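Local coordinates for tudor and KH domain-containing protein homolog (Bombyx mori, PDB 5VQH) that binds symmetrically dimethylated arginines of the Piwi proteins Siwi and Ago3 through its Tudor domain and takes part in primary piRNA biogenesis, at residues A[71-76]-A[95-100]; A[76-81]-A[128-133]; A[89-94]-A[137-142]; A[107-112]-A[122-127]. One frame throughout, in Å; residues are numbered along the deposited sequence.

Interaction 1 of 4, residues A[71-76]-A[95-100]; sequences RHVSVG and HDIRPN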
loop_
_atom_site.group_PDB
_atom_site.type_symbol
_atom_site.label_atom_id
_atom_site.label_comp_id
_atom_site.label_asym_id
_atom_site.label_seq_id
_atom_site.Cartn_x
_atom_site.Cartn_y
_atom_site.Cartn_z
ATOM N N ARG A 71 -22.811 12.875 -0.294
ATOM C CA ARG A 71 -23.189 14.269 -0.100
ATOM C C ARG A 71 -22.188 14.959 0.825
ATOM O O ARG A 71 -22.009 16.171 0.739
ATOM C CB ARG A 71 -24.601 14.398 0.457
ATOM C CG ARG A 71 -25.712 13.817 -0.415
ATOM C CD ARG A 71 -26.860 13.328 0.463
ATOM N NE ARG A 71 -26.371 12.478 1.564
ATOM C CZ ARG A 71 -27.149 11.849 2.441
ATOM N NH1 ARG A 71 -28.476 11.939 2.357
ATOM N NH2 ARG A 71 -26.591 11.115 3.402
ATOM N N HIS A 72 -21.565 14.182 1.716
ATOM C CA HIS A 72 -20.473 14.655 2.538
ATOM C C HIS A 72 -19.311 13.663 2.550
ATOM O O HIS A 72 -19.515 12.456 2.578
ATOM C CB HIS A 72 -20.942 14.871 3.971
ATOM C CG HIS A 72 -19.892 15.476 4.849
ATOM N ND1 HIS A 72 -19.333 14.801 5.914
ATOM C CD2 HIS A 72 -19.262 16.676 4.791
ATOM C CE1 HIS A 72 -18.423 15.569 6.487
ATOM N NE2 HIS A 72 -18.358 16.710 5.821
ATOM N N VAL A 73 -18.093 14.186 2.574
ATOM C CA VAL A 73 -16.911 13.374 2.668
ATOM C C VAL A 73 -15.967 13.907 3.737
ATOM O O VAL A 73 -15.776 15.106 3.860
ATOM C CB VAL A 73 -16.201 13.260 1.322
ATOM C CG1 VAL A 73 -15.745 14.594 0.786
ATOM C CG2 VAL A 73 -15.020 12.317 1.420
ATOM N N SER A 74 -15.400 12.987 4.517
ATOM C CA SER A 74 -14.571 13.304 5.674
ATOM C C SER A 74 -13.196 12.647 5.566
ATOM O O SER A 74 -13.035 11.616 4.958
ATOM C CB SER A 74 -15.245 12.836 6.966
ATOM O OG SER A 74 -16.645 12.771 6.787
ATOM N N VAL A 75 -12.200 13.275 6.153
ATOM C CA VAL A 75 -10.901 12.697 6.185
ATOM C C VAL A 75 -11.031 11.460 7.040
ATOM O O VAL A 75 -11.739 11.457 8.038
ATOM C CB VAL A 75 -9.879 13.705 6.731
ATOM C CG1 VAL A 75 -8.719 13.042 7.430
ATOM C CG2 VAL A 75 -9.359 14.540 5.588
ATOM N N GLY A 76 -10.364 10.396 6.612
ATOM C CA GLY A 76 -10.383 9.142 7.333
ATOM C C GLY A 76 -11.519 8.265 6.896
ATOM O O GLY A 76 -11.625 7.149 7.357
ATOM N N HIS A 95 -7.259 10.592 2.787
ATOM C CA HIS A 95 -6.190 11.002 3.685
ATOM C C HIS A 95 -6.177 12.504 3.898
ATOM O O HIS A 95 -5.881 12.982 4.991
ATOM C CB HIS A 95 -4.832 10.542 3.176
ATOM C CG HIS A 95 -3.674 11.146 3.916
ATOM N ND1 HIS A 95 -2.967 12.242 3.443
ATOM C CD2 HIS A 95 -3.114 10.828 5.110
ATOM C CE1 HIS A 95 -2.021 12.564 4.309
ATOM N NE2 HIS A 95 -2.080 11.713 5.323
ATOM N N ASP A 96 -6.506 13.253 2.856
ATOM C CA ASP A 96 -6.618 14.686 2.980
ATOM C C ASP A 96 -7.495 15.254 1.868
ATOM O O ASP A 96 -7.765 14.579 0.890
ATOM C CB ASP A 96 -5.219 15.284 2.904
ATOM C CG ASP A 96 -5.177 16.697 3.368
ATOM O OD1 ASP A 96 -6.205 17.153 3.951
ATOM O OD2 ASP A 96 -4.126 17.341 3.128
ATOM N N ILE A 97 -7.950 16.484 2.040
ATOM C CA ILE A 97 -8.693 17.187 1.014
ATOM C C ILE A 97 -8.009 18.516 0.740
ATOM O O ILE A 97 -7.698 19.254 1.668
ATOM C CB ILE A 97 -10.124 17.442 1.460
ATOM C CG1 ILE A 97 -10.827 16.115 1.644
ATOM C CG2 ILE A 97 -10.901 18.247 0.417
ATOM C CD1 ILE A 97 -12.162 16.259 2.352
ATOM N N ARG A 98 -7.740 18.816 -0.526
ATOM C CA ARG A 98 -7.126 20.089 -0.837
ATOM C C ARG A 98 -7.944 20.868 -1.902
ATOM O O ARG A 98 -8.614 20.293 -2.773
ATOM C CB ARG A 98 -5.641 19.890 -1.213
ATOM C CG ARG A 98 -5.425 19.512 -2.649
ATOM C CD ARG A 98 -4.028 19.788 -3.217
ATOM N NE ARG A 98 -4.074 19.403 -4.652
ATOM C CZ ARG A 98 -3.126 18.772 -5.364
ATOM N NH1 ARG A 98 -1.937 18.433 -4.845
ATOM N NH2 ARG A 98 -3.388 18.475 -6.640
ATOM N N PRO A 99 -7.910 22.200 -1.824
ATOM C CA PRO A 99 -8.690 23.000 -2.762
ATOM C C PRO A 99 -8.095 22.973 -4.141
ATOM O O PRO A 99 -6.935 22.621 -4.304
ATOM C CB PRO A 99 -8.523 24.412 -2.215
ATOM C CG PRO A 99 -7.157 24.385 -1.615
ATOM C CD PRO A 99 -7.034 23.033 -0.987
ATOM N N ASN A 100 -8.911 23.342 -5.121
ATOM C CA ASN A 100 -8.447 23.725 -6.454
ATOM C C ASN A 100 -8.896 25.176 -6.715
ATOM O O ASN A 100 -10.091 25.447 -6.856
ATOM C CB ASN A 100 -8.994 22.777 -7.541
ATOM C CG ASN A 100 -8.533 23.171 -8.958
ATOM O OD1 ASN A 100 -8.082 24.285 -9.179
ATOM N ND2 ASN A 100 -8.666 22.262 -9.920
#
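Val75 comes nearest to His95, with CA atoms 5.6 Å apart, where the extended but irregular chain of 71-76 runs past the far end of strand 89-98 without a backbone hydrogen bond to residues 95-98. The strand carries a classic beta bulge here, in which His95 and Asp96 both face Asp110 of the neighbouring strand of the Tudor sheet. Val75 works with both of its branches: CG1 lies 3.7 Å from the carbonyl O of His95, while CG2 sits 3.8 Å from CA of Asp96. Ile97 reaches out from the strand. Its CG1 is anti to the carbonyl carbon (chi1 -64°) and the chain then runs on extended, which carries CD1 to 4.2 Å from CG1 of Val73 and close to that residue's carbonyl O. Branched aliphatic residues suit such a place, because they are at ease on extended backbone and offer methyls rather than polar groups. The polar side chains turn elsewhere: Asp96 OD1 folds back onto its neighbour's amide, Ile97 N, at 2.7 Å, with the N-H approaching from above the carboxylate plane, and His95 ND1 bonds Asp110 OD2. Gly76 adopts backbone angles at which a side chain would press on the carbonyl O of Val75, and its backbone bonds Val94. Methyls meet methyls and backbone, so dispersion and a modest shedding of water probably hold the contact.

Interaction 2 of 4, residues A[76-81]-A[128-133]; sequences GQVVAA and CELRAD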
loop_
_atom_site.group_PDB
_atom_site.type_symbol
_atom_site.label_atom_id
_atom_site.label_comp_id
_atom_site.label_asym_id
_atom_site.label_seq_id
_atom_site.Cartn_x
_atom_site.Cartn_y
_atom_site.Cartn_z
ATOM N N GLY A 76 -10.364 10.396 6.612
ATOM C CA GLY A 76 -10.383 9.142 7.333
ATOM C C GLY A 76 -11.519 8.265 6.896
ATOM O O GLY A 76 -11.625 7.149 7.357
ATOM N N GLN A 77 -12.370 8.760 5.999
ATOM C CA GLN A 77 -13.532 7.999 5.536
ATOM C C GLN A 77 -13.124 6.978 4.501
ATOM O O GLN A 77 -12.362 7.284 3.607
ATOM C CB GLN A 77 -14.534 8.922 4.901
ATOM C CG GLN A 77 -15.863 8.278 4.520
ATOM C CD GLN A 77 -16.900 9.304 4.035
ATOM O OE1 GLN A 77 -16.770 10.483 4.285
ATOM N NE2 GLN A 77 -17.935 8.844 3.338
ATOM N N VAL A 78 -13.684 5.775 4.602
ATOM C CA VAL A 78 -13.495 4.737 3.579
ATOM C C VAL A 78 -14.582 4.813 2.499
ATOM O O VAL A 78 -15.775 4.793 2.812
ATOM C CB VAL A 78 -13.482 3.339 4.200
ATOM C CG1 VAL A 78 -13.288 2.278 3.143
ATOM C CG2 VAL A 78 -12.428 3.249 5.300
ATOM N N VAL A 79 -14.143 4.855 1.239
ATOM C CA VAL A 79 -14.995 5.123 0.085
ATOM C C VAL A 79 -14.683 4.225 -1.139
ATOM O O VAL A 79 -13.733 3.425 -1.138
ATOM C CB VAL A 79 -14.799 6.584 -0.352
ATOM C CG1 VAL A 79 -15.314 7.551 0.725
ATOM C CG2 VAL A 79 -13.314 6.855 -0.662
ATOM N N ALA A 80 -15.477 4.353 -2.184
ATOM C CA ALA A 80 -15.179 3.694 -3.429
ATOM C C ALA A 80 -14.494 4.719 -4.301
ATOM O O ALA A 80 -14.965 5.857 -4.350
ATOM C CB ALA A 80 -16.456 3.205 -4.075
ATOM N N ALA A 81 -13.402 4.341 -4.981
ATOM C CA ALA A 81 -12.650 5.286 -5.818
ATOM C C ALA A 81 -12.025 4.636 -7.040
ATOM O O ALA A 81 -11.445 3.571 -6.958
ATOM C CB ALA A 81 -11.545 5.961 -5.012
ATOM N N CYS A 128 -17.528 7.572 -4.465
ATOM C CA CYS A 128 -18.846 7.088 -4.136
ATOM C C CYS A 128 -18.841 6.528 -2.752
ATOM O O CYS A 128 -17.785 6.190 -2.235
ATOM C CB CYS A 128 -19.256 5.987 -5.096
ATOM S SG CYS A 128 -19.704 6.594 -6.717
ATOM N N GLU A 129 -20.017 6.420 -2.143
ATOM C CA GLU A 129 -20.103 5.754 -0.870
ATOM C C GLU A 129 -19.816 4.269 -1.103
ATOM O O GLU A 129 -20.314 3.656 -2.054
ATOM C CB GLU A 129 -21.484 5.909 -0.240
ATOM C CG GLU A 129 -21.616 5.218 1.136
ATOM C CD GLU A 129 -22.721 4.144 1.220
ATOM O OE1 GLU A 129 -23.673 4.169 0.400
ATOM O OE2 GLU A 129 -22.651 3.272 2.121
ATOM N N LEU A 130 -19.009 3.708 -0.216
ATOM C CA LEU A 130 -18.746 2.275 -0.209
ATOM C C LEU A 130 -19.877 1.495 0.505
ATOM O O LEU A 130 -20.092 1.651 1.680
ATOM C CB LEU A 130 -17.380 1.975 0.439
ATOM C CG LEU A 130 -16.923 0.514 0.328
ATOM C CD1 LEU A 130 -16.720 0.069 -1.131
ATOM C CD2 LEU A 130 -15.676 0.240 1.142
ATOM N N ARG A 131 -20.591 0.670 -0.246
ATOM C CA ARG A 131 -21.559 -0.284 0.292
ATOM C C ARG A 131 -20.956 -1.124 1.417
ATOM O O ARG A 131 -19.863 -1.685 1.271
ATOM C CB ARG A 131 -22.003 -1.230 -0.818
ATOM C CG ARG A 131 -23.370 -0.965 -1.373
ATOM C CD ARG A 131 -24.043 -2.291 -1.689
ATOM N NE ARG A 131 -23.225 -3.086 -2.606
ATOM C CZ ARG A 131 -23.234 -4.418 -2.688
ATOM N NH1 ARG A 131 -22.451 -5.035 -3.569
ATOM N NH2 ARG A 131 -24.024 -5.142 -1.898
ATOM N N ALA A 132 -21.682 -1.241 2.519
ATOM C CA ALA A 132 -21.113 -1.785 3.745
ATOM C C ALA A 132 -20.582 -3.223 3.643
ATOM O O ALA A 132 -19.614 -3.569 4.307
ATOM C CB ALA A 132 -22.130 -1.671 4.883
ATOM N N ASP A 133 -21.199 -4.065 2.826
ATOM C CA ASP A 133 -20.717 -5.444 2.697
ATOM C C ASP A 133 -19.334 -5.539 2.021
ATOM O O ASP A 133 -18.606 -6.537 2.177
ATOM C CB ASP A 133 -21.731 -6.322 1.957
ATOM C CG ASP A 133 -21.889 -5.932 0.522
ATOM O OD1 ASP A 133 -22.133 -4.744 0.274
ATOM O OD2 ASP A 133 -21.783 -6.806 -0.371
#
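Ala80 and Cys128 join the first and last strands of the five-stranded antiparallel sheet of the Tudor fold, strand 128-129 lining up beside strand 78-82 as an outer strand. Two backbone hydrogen bonds make the join: Ala80 N gives to Cys128 O at 3.0 Å and Cys128 N to Ala80 O at 3.1 Å, both nearly straight. The rest is apolar. The CB atoms of Ala80 and Cys128 lie on one face of the sheet, 4.1 Å apart, and that face is covered by Tyr59 of helix 43-59 and by Trp89; small residues here are consistent with the rings packing close. Beyond the paired residues the chain turns, and Leu130 swings back toward strand 78-82, its CB lying against the backbone of Val79. Because CG is anti to the backbone N (chi1 -172°), the leucine's branch extends over the strand, between Ala80 and Val78. There CD1 comes to 4.3 Å from Ala80 CB, while CD2 meets Val78 CG1 at 3.7 Å.

Interaction 3 of 4, residues A[89-94]-A[137-142]; sequences WYRARV and LRFQAM. With 2MR (n3, n4-dimethylarginine), chain C.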
loop_
_atom_site.group_PDB
_atom_site.type_symbol
_atom_site.label_atom_id
_atom_site.label_comp_id
_atom_site.label_asym_id
_atom_site.label_seq_id
_atom_site.Cartn_x
_atom_site.Cartn_y
_atom_site.Cartn_z
ATOM N N TRP A 89 -12.533 0.218 -9.842
ATOM C CA TRP A 89 -12.961 0.736 -8.542
ATOM C C TRP A 89 -12.298 0.006 -7.389
ATOM O O TRP A 89 -12.188 -1.234 -7.378
ATOM C CB TRP A 89 -14.499 0.669 -8.400
ATOM C CG TRP A 89 -15.197 1.694 -9.270
ATOM C CD1 TRP A 89 -15.508 1.574 -10.590
ATOM C CD2 TRP A 89 -15.602 3.005 -8.891
ATOM N NE1 TRP A 89 -16.103 2.721 -11.057
ATOM C CE2 TRP A 89 -16.173 3.617 -10.031
ATOM C CE3 TRP A 89 -15.551 3.725 -7.701
ATOM C CZ2 TRP A 89 -16.669 4.896 -10.010
ATOM C CZ3 TRP A 89 -16.049 4.980 -7.691
ATOM C CH2 TRP A 89 -16.604 5.559 -8.841
ATOM N N TYR A 90 -11.893 0.791 -6.389
ATOM C CA TYR A 90 -11.097 0.302 -5.270
ATOM C C TYR A 90 -11.585 0.920 -3.950
ATOM O O TYR A 90 -12.302 1.930 -3.907
ATOM C CB TYR A 90 -9.614 0.604 -5.525
ATOM C CG TYR A 90 -9.075 -0.094 -6.748
ATOM C CD1 TYR A 90 -8.669 -1.405 -6.678
ATOM C CD2 TYR A 90 -8.995 0.543 -7.986
ATOM C CE1 TYR A 90 -8.189 -2.074 -7.792
ATOM C CE2 TYR A 90 -8.523 -0.122 -9.115
ATOM C CZ TYR A 90 -8.110 -1.442 -9.002
ATOM O OH TYR A 90 -7.622 -2.189 -10.070
ATOM N N ARG A 91 -11.212 0.276 -2.869
ATOM C CA ARG A 91 -11.498 0.766 -1.567
ATOM C C ARG A 91 -10.330 1.647 -1.215
ATOM O O ARG A 91 -9.166 1.206 -1.300
ATOM C CB ARG A 91 -11.606 -0.377 -0.565
ATOM C CG ARG A 91 -12.633 -1.414 -0.937
ATOM C CD ARG A 91 -12.837 -2.511 0.118
ATOM N NE ARG A 91 -11.675 -3.338 0.449
ATOM C CZ ARG A 91 -11.679 -4.291 1.388
ATOM N NH1 ARG A 91 -12.781 -4.549 2.104
ATOM N NH2 ARG A 91 -10.581 -4.981 1.644
ATOM N N ALA A 92 -10.635 2.879 -0.808
ATOM C CA ALA A 92 -9.610 3.831 -0.432
ATOM C C ALA A 92 -10.045 4.606 0.803
ATOM O O ALA A 92 -11.235 4.710 1.092
ATOM C CB ALA A 92 -9.388 4.776 -1.568
ATOM N N ARG A 93 -9.075 5.165 1.516
ATOM C CA ARG A 93 -9.337 6.006 2.678
ATOM C C ARG A 93 -8.931 7.440 2.312
ATOM O O ARG A 93 -7.847 7.658 1.814
ATOM C CB ARG A 93 -8.530 5.505 3.876
ATOM C CG ARG A 93 -8.835 6.200 5.188
ATOM C CD ARG A 93 -7.877 5.791 6.305
ATOM N NE ARG A 93 -8.037 4.384 6.737
ATOM C CZ ARG A 93 -9.097 3.868 7.387
ATOM N NH1 ARG A 93 -10.174 4.592 7.708
ATOM N NH2 ARG A 93 -9.087 2.589 7.704
ATOM N N VAL A 94 -9.802 8.408 2.563
ATOM C CA VAL A 94 -9.506 9.786 2.286
ATOM C C VAL A 94 -8.445 10.228 3.270
ATOM O O VAL A 94 -8.689 10.208 4.483
ATOM C CB VAL A 94 -10.787 10.640 2.423
ATOM C CG1 VAL A 94 -10.468 12.107 2.231
ATOM C CG2 VAL A 94 -11.828 10.207 1.367
ATOM N N LEU A 137 -13.859 -8.041 3.501
ATOM C CA LEU A 137 -12.513 -8.529 3.321
ATOM C C LEU A 137 -11.475 -7.584 3.954
ATOM O O LEU A 137 -11.543 -6.365 3.837
ATOM C CB LEU A 137 -12.242 -8.753 1.848
ATOM C CG LEU A 137 -10.798 -9.095 1.485
ATOM C CD1 LEU A 137 -10.491 -10.490 1.966
ATOM C CD2 LEU A 137 -10.574 -8.993 -0.015
ATOM N N ARG A 138 -10.522 -8.172 4.647
ATOM C CA ARG A 138 -9.506 -7.421 5.382
ATOM C C ARG A 138 -8.786 -6.482 4.418
ATOM O O ARG A 138 -8.647 -6.769 3.217
ATOM C CB ARG A 138 -8.525 -8.418 6.059
ATOM C CG ARG A 138 -7.312 -7.808 6.746
ATOM C CD ARG A 138 -6.393 -8.903 7.285
ATOM N NE ARG A 138 -5.856 -9.742 6.199
ATOM C CZ ARG A 138 -4.672 -9.555 5.636
ATOM N NH1 ARG A 138 -3.882 -8.557 6.047
ATOM N NH2 ARG A 138 -4.274 -10.352 4.657
ATOM N N PHE A 139 -8.333 -5.346 4.918
ATOM C CA PHE A 139 -7.578 -4.447 4.041
ATOM C C PHE A 139 -6.212 -5.073 3.743
ATOM O O PHE A 139 -5.445 -5.355 4.649
ATOM C CB PHE A 139 -7.452 -3.063 4.666
ATOM C CG PHE A 139 -8.773 -2.346 4.824
ATOM C CD1 PHE A 139 -9.738 -2.399 3.834
ATOM C CD2 PHE A 139 -9.027 -1.585 5.955
ATOM C CE1 PHE A 139 -10.934 -1.734 3.986
ATOM C CE2 PHE A 139 -10.219 -0.896 6.111
ATOM C CZ PHE A 139 -11.179 -0.968 5.118
ATOM N N GLN A 140 -5.945 -5.321 2.474
ATOM C CA GLN A 140 -4.841 -6.194 2.064
ATOM C C GLN A 140 -3.440 -5.627 2.161
ATOM O O GLN A 140 -2.487 -6.430 2.214
ATOM C CB GLN A 140 -5.041 -6.681 0.628
ATOM C CG GLN A 140 -6.120 -7.726 0.440
ATOM C CD GLN A 140 -5.883 -8.940 1.297
ATOM O OE1 GLN A 140 -4.960 -9.710 1.071
ATOM N NE2 GLN A 140 -6.669 -9.079 2.329
ATOM N N ALA A 141 -3.289 -4.295 2.220
ATOM C CA ALA A 141 -1.932 -3.665 2.193
ATOM C C ALA A 141 -1.341 -3.475 3.570
ATOM O O ALA A 141 -1.972 -2.831 4.356
ATOM C CB ALA A 141 -1.979 -2.323 1.477
ATOM N N MET A 142 -0.167 -4.059 3.852
ATOM C CA MET A 142 0.534 -3.904 5.128
ATOM C C MET A 142 1.767 -3.009 4.924
ATOM O O MET A 142 2.647 -3.338 4.134
ATOM C CB MET A 142 0.979 -5.278 5.663
ATOM C CG MET A 142 -0.061 -6.407 5.572
ATOM S SD MET A 142 -1.696 -5.851 6.080
ATOM C CE MET A 142 -1.309 -5.248 7.728
HETATM N N 2MR C . -3.398 -4.010 -12.765
HETATM C CA 2MR C . -3.889 -2.619 -12.747
HETATM C CB 2MR C . -3.795 -2.075 -11.326
HETATM C CG 2MR C . -4.371 -3.027 -10.278
HETATM C CD 2MR C . -4.750 -2.175 -9.081
HETATM N NE 2MR C . -3.558 -1.596 -8.514
HETATM C CZ 2MR C . -3.636 -0.633 -7.624
HETATM N NH1 2MR C . -4.770 -0.207 -7.310
HETATM C CQ1 2MR C . -5.049 0.836 -6.346
HETATM N NH2 2MR C . -2.538 -0.111 -7.075
HETATM C CQ2 2MR C . -1.187 -0.535 -7.411
HETATM C C 2MR C . -3.167 -1.648 -13.671
HETATM O O 2MR C . -3.295 -0.413 -13.566
HETATM O OXT 2MR C . -2.429 -2.046 -14.578
#
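Strand 89-98 of the extended Tudor domain carries Tyr90, a wall of the dimethylarginine pocket, and next to it Arg91, which ties the strand to the connecting segment 137-142. NH1 of the bound dimethylarginine lies 3.8 Å above the centre of the Tyr90 ring, and Asp118 also bonds the ligand. With CG anti to the carbonyl carbon, the Arg91 chain bends at chi3 (-61°), which sets the guanidinium to grip a single acceptor end-on, NH1 and NH2 each 2.8 Å from Leu137 O; NH1 arrives in the carbonyl plane on a lone pair, whereas NH2 comes from above it. NH2 adds a weak bond to Arg138 O. Asp115 pairs with NE and Leu134 O accepts from NH1, so the buried charge is probably well compensated, and bonds at all three nitrogens hold the guanidinium against turning. A leucine in place of Arg91 would probably leave Leu137 O and Asp115 without these partners and let the connecting segment drift from the strand. Phe139 stands steeply against this group, CD1 3.5 Å above one face and offset toward the rim, the planes 70° apart. Arg93, whose NH1 bonds Gly76 O, brings NH2 to 4.0 Å from Phe139 CE2, the ring atom para to CD1.

Interaction 4 of 4, residues A[107-112]-A[122-127]; sequences QVADVF and VATHEL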
loop_
_atom_site.group_PDB
_atom_site.type_symbol
_atom_site.label_atom_id
_atom_site.label_comp_id
_atom_site.label_asym_id
_atom_site.label_seq_id
_atom_site.Cartn_x
_atom_site.Cartn_y
_atom_site.Cartn_z
ATOM N N GLN A 107 -12.923 20.108 -5.179
ATOM C CA GLN A 107 -11.886 19.749 -4.266
ATOM C C GLN A 107 -11.312 18.450 -4.753
ATOM O O GLN A 107 -11.955 17.689 -5.493
ATOM C CB GLN A 107 -12.399 19.566 -2.871
ATOM C CG GLN A 107 -12.573 20.846 -2.127
ATOM C CD GLN A 107 -13.991 21.291 -2.123
ATOM O OE1 GLN A 107 -14.835 20.701 -1.444
ATOM N NE2 GLN A 107 -14.274 22.342 -2.874
ATOM N N VAL A 108 -10.091 18.205 -4.329
ATOM C CA VAL A 108 -9.386 17.019 -4.713
ATOM C C VAL A 108 -8.972 16.310 -3.419
ATOM O O VAL A 108 -8.553 16.942 -2.421
ATOM C CB VAL A 108 -8.229 17.346 -5.679
ATOM C CG1 VAL A 108 -7.263 18.333 -5.083
ATOM C CG2 VAL A 108 -7.473 16.093 -6.055
ATOM N N ALA A 109 -9.166 14.996 -3.401
ATOM C CA ALA A 109 -8.882 14.211 -2.201
ATOM C C ALA A 109 -7.630 13.372 -2.412
ATOM O O ALA A 109 -7.457 12.777 -3.461
ATOM C CB ALA A 109 -10.047 13.326 -1.887
ATOM N N ASP A 110 -6.751 13.371 -1.433
ATOM C CA ASP A 110 -5.601 12.532 -1.452
ATOM C C ASP A 110 -6.137 11.248 -0.881
ATOM O O ASP A 110 -6.483 11.226 0.294
ATOM C CB ASP A 110 -4.530 13.134 -0.544
ATOM C CG ASP A 110 -3.336 12.230 -0.349
ATOM O OD1 ASP A 110 -3.270 11.181 -1.013
ATOM O OD2 ASP A 110 -2.477 12.575 0.504
ATOM N N VAL A 111 -6.221 10.191 -1.697
ATOM C CA VAL A 111 -6.724 8.869 -1.251
ATOM C C VAL A 111 -5.681 7.753 -1.221
ATOM O O VAL A 111 -4.793 7.680 -2.054
ATOM C CB VAL A 111 -7.922 8.396 -2.076
ATOM C CG1 VAL A 111 -9.004 9.466 -2.074
ATOM C CG2 VAL A 111 -7.549 8.057 -3.494
ATOM N N PHE A 112 -5.784 6.915 -0.207
ATOM C CA PHE A 112 -4.898 5.781 0.005
ATOM C C PHE A 112 -5.669 4.506 -0.339
ATOM O O PHE A 112 -6.662 4.176 0.342
ATOM C CB PHE A 112 -4.504 5.778 1.440
ATOM C CG PHE A 112 -3.760 4.562 1.874
ATOM C CD1 PHE A 112 -2.426 4.400 1.557
ATOM C CD2 PHE A 112 -4.362 3.609 2.674
ATOM C CE1 PHE A 112 -1.727 3.295 2.009
ATOM C CE2 PHE A 112 -3.650 2.507 3.128
ATOM C CZ PHE A 112 -2.343 2.356 2.801
ATOM N N VAL A 122 -7.628 12.362 -6.225
ATOM C CA VAL A 122 -8.830 12.117 -6.992
ATOM C C VAL A 122 -9.779 13.249 -6.679
ATOM O O VAL A 122 -9.868 13.716 -5.547
ATOM C CB VAL A 122 -9.461 10.763 -6.597
ATOM C CG1 VAL A 122 -10.915 10.654 -7.045
ATOM C CG2 VAL A 122 -8.656 9.623 -7.199
ATOM N N ALA A 123 -10.477 13.709 -7.694
ATOM C CA ALA A 123 -11.452 14.756 -7.524
ATOM C C ALA A 123 -12.536 14.164 -6.670
ATOM O O ALA A 123 -12.925 13.023 -6.882
ATOM C CB ALA A 123 -12.019 15.154 -8.871
ATOM N N THR A 124 -13.023 14.918 -5.707
ATOM C CA THR A 124 -14.031 14.383 -4.841
ATOM C C THR A 124 -15.319 14.089 -5.573
ATOM O O THR A 124 -16.115 13.284 -5.114
ATOM C CB THR A 124 -14.337 15.305 -3.656
ATOM O OG1 THR A 124 -14.808 16.541 -4.135
ATOM C CG2 THR A 124 -13.091 15.545 -2.800
ATOM N N HIS A 125 -15.509 14.699 -6.733
ATOM C CA HIS A 125 -16.726 14.502 -7.526
ATOM C C HIS A 125 -16.934 13.035 -7.916
ATOM O O HIS A 125 -18.066 12.580 -8.049
ATOM C CB HIS A 125 -16.666 15.384 -8.784
ATOM C CG HIS A 125 -17.815 15.175 -9.709
ATOM N ND1 HIS A 125 -17.756 14.319 -10.794
ATOM C CD2 HIS A 125 -19.071 15.688 -9.700
ATOM C CE1 HIS A 125 -18.921 14.326 -11.421
ATOM N NE2 HIS A 125 -19.737 15.147 -10.777
ATOM N N GLU A 126 -15.857 12.287 -8.101
ATOM C CA GLU A 126 -15.976 10.957 -8.661
ATOM C C GLU A 126 -15.852 9.847 -7.613
ATOM O O GLU A 126 -15.817 8.682 -7.973
ATOM C CB GLU A 126 -14.952 10.768 -9.791
ATOM C CG GLU A 126 -13.477 10.841 -9.371
ATOM C CD GLU A 126 -12.539 10.829 -10.562
ATOM O OE1 GLU A 126 -12.510 9.794 -11.269
ATOM O OE2 GLU A 126 -11.837 11.858 -10.786
ATOM N N LEU A 127 -15.790 10.192 -6.332
ATOM C CA LEU A 127 -15.868 9.187 -5.255
ATOM C C LEU A 127 -17.334 8.790 -4.974
ATOM O O LEU A 127 -18.267 9.577 -5.228
ATOM C CB LEU A 127 -15.225 9.711 -3.959
ATOM C CG LEU A 127 -13.808 10.297 -4.040
ATOM C CD1 LEU A 127 -13.442 10.993 -2.735
ATOM C CD2 LEU A 127 -12.818 9.208 -4.364
HETATM O O HOH W 1 -15.805 18.322 -2.469
#
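Gln107 meets Thr124 with two flat groups: its peptide carbonyl directly, its carboxamide through a water. The water sits at the oxygen end of the Gln107 carboxamide, giving a hydrogen bond to OE1 at 2.8 Å, and also bonds Thr124 OG1 at 2.6 Å. The peptide carbonyl of Gln107 receives Thr124 N at 3.0 Å from a direction tilted 31° from its plane, while Ala109 O is met by Val122 N in the carbonyl plane. Ala109 N returns a bond to Val122 O, so these two residues form a hydrogen-bonded pair of the beta hairpin 108-113/119-123, part of the Tudor sheet. Beside them Val108 and Ala123 make a non-hydrogen-bonded pair, their CA atoms 4.2 Å apart. After Ala123 a 3-10 turn begins with Thr124. With OG1 between the backbone N and the carbonyl carbon (chi1 61°), the hydroxyl faces the water and CG2 lies 3.9 Å from Ala109 CB. With an alanine in place of Thr124, the water would probably lose one of its holders and Ala109 a methyl neighbour. The interior is aliphatic: the side chains of Val111 and Val122 cross, their CG2 atoms 4.2 Å apart, and Leu127 CD1 closes over Ala109 CB at the same distance.

How the interactions relate
All four contacts belong to the Tudor domain, tied together by strands 78-82, 89-98 and 108-113 of its antiparallel sheet. Interactions 1 and 4 lie closest, centres about 7 Å apart, the strand end of interaction 1 pairing directly with strand 108-113. Interactions 2 and 3 are about 10 Å apart between centres, and interactions 1 and 2 share Gly76. Along the chain the segments of interactions 1, 2 and 3 alternate, whereas the hairpin of interaction 4 falls between the two halves of both 2 and 3. Interactions 2 and 4 join strands of the sheet, interaction 1 packs a loop on its end, and interaction 3 links it, beside the dimethylarginine pocket, to the segment leading into strand 142-146.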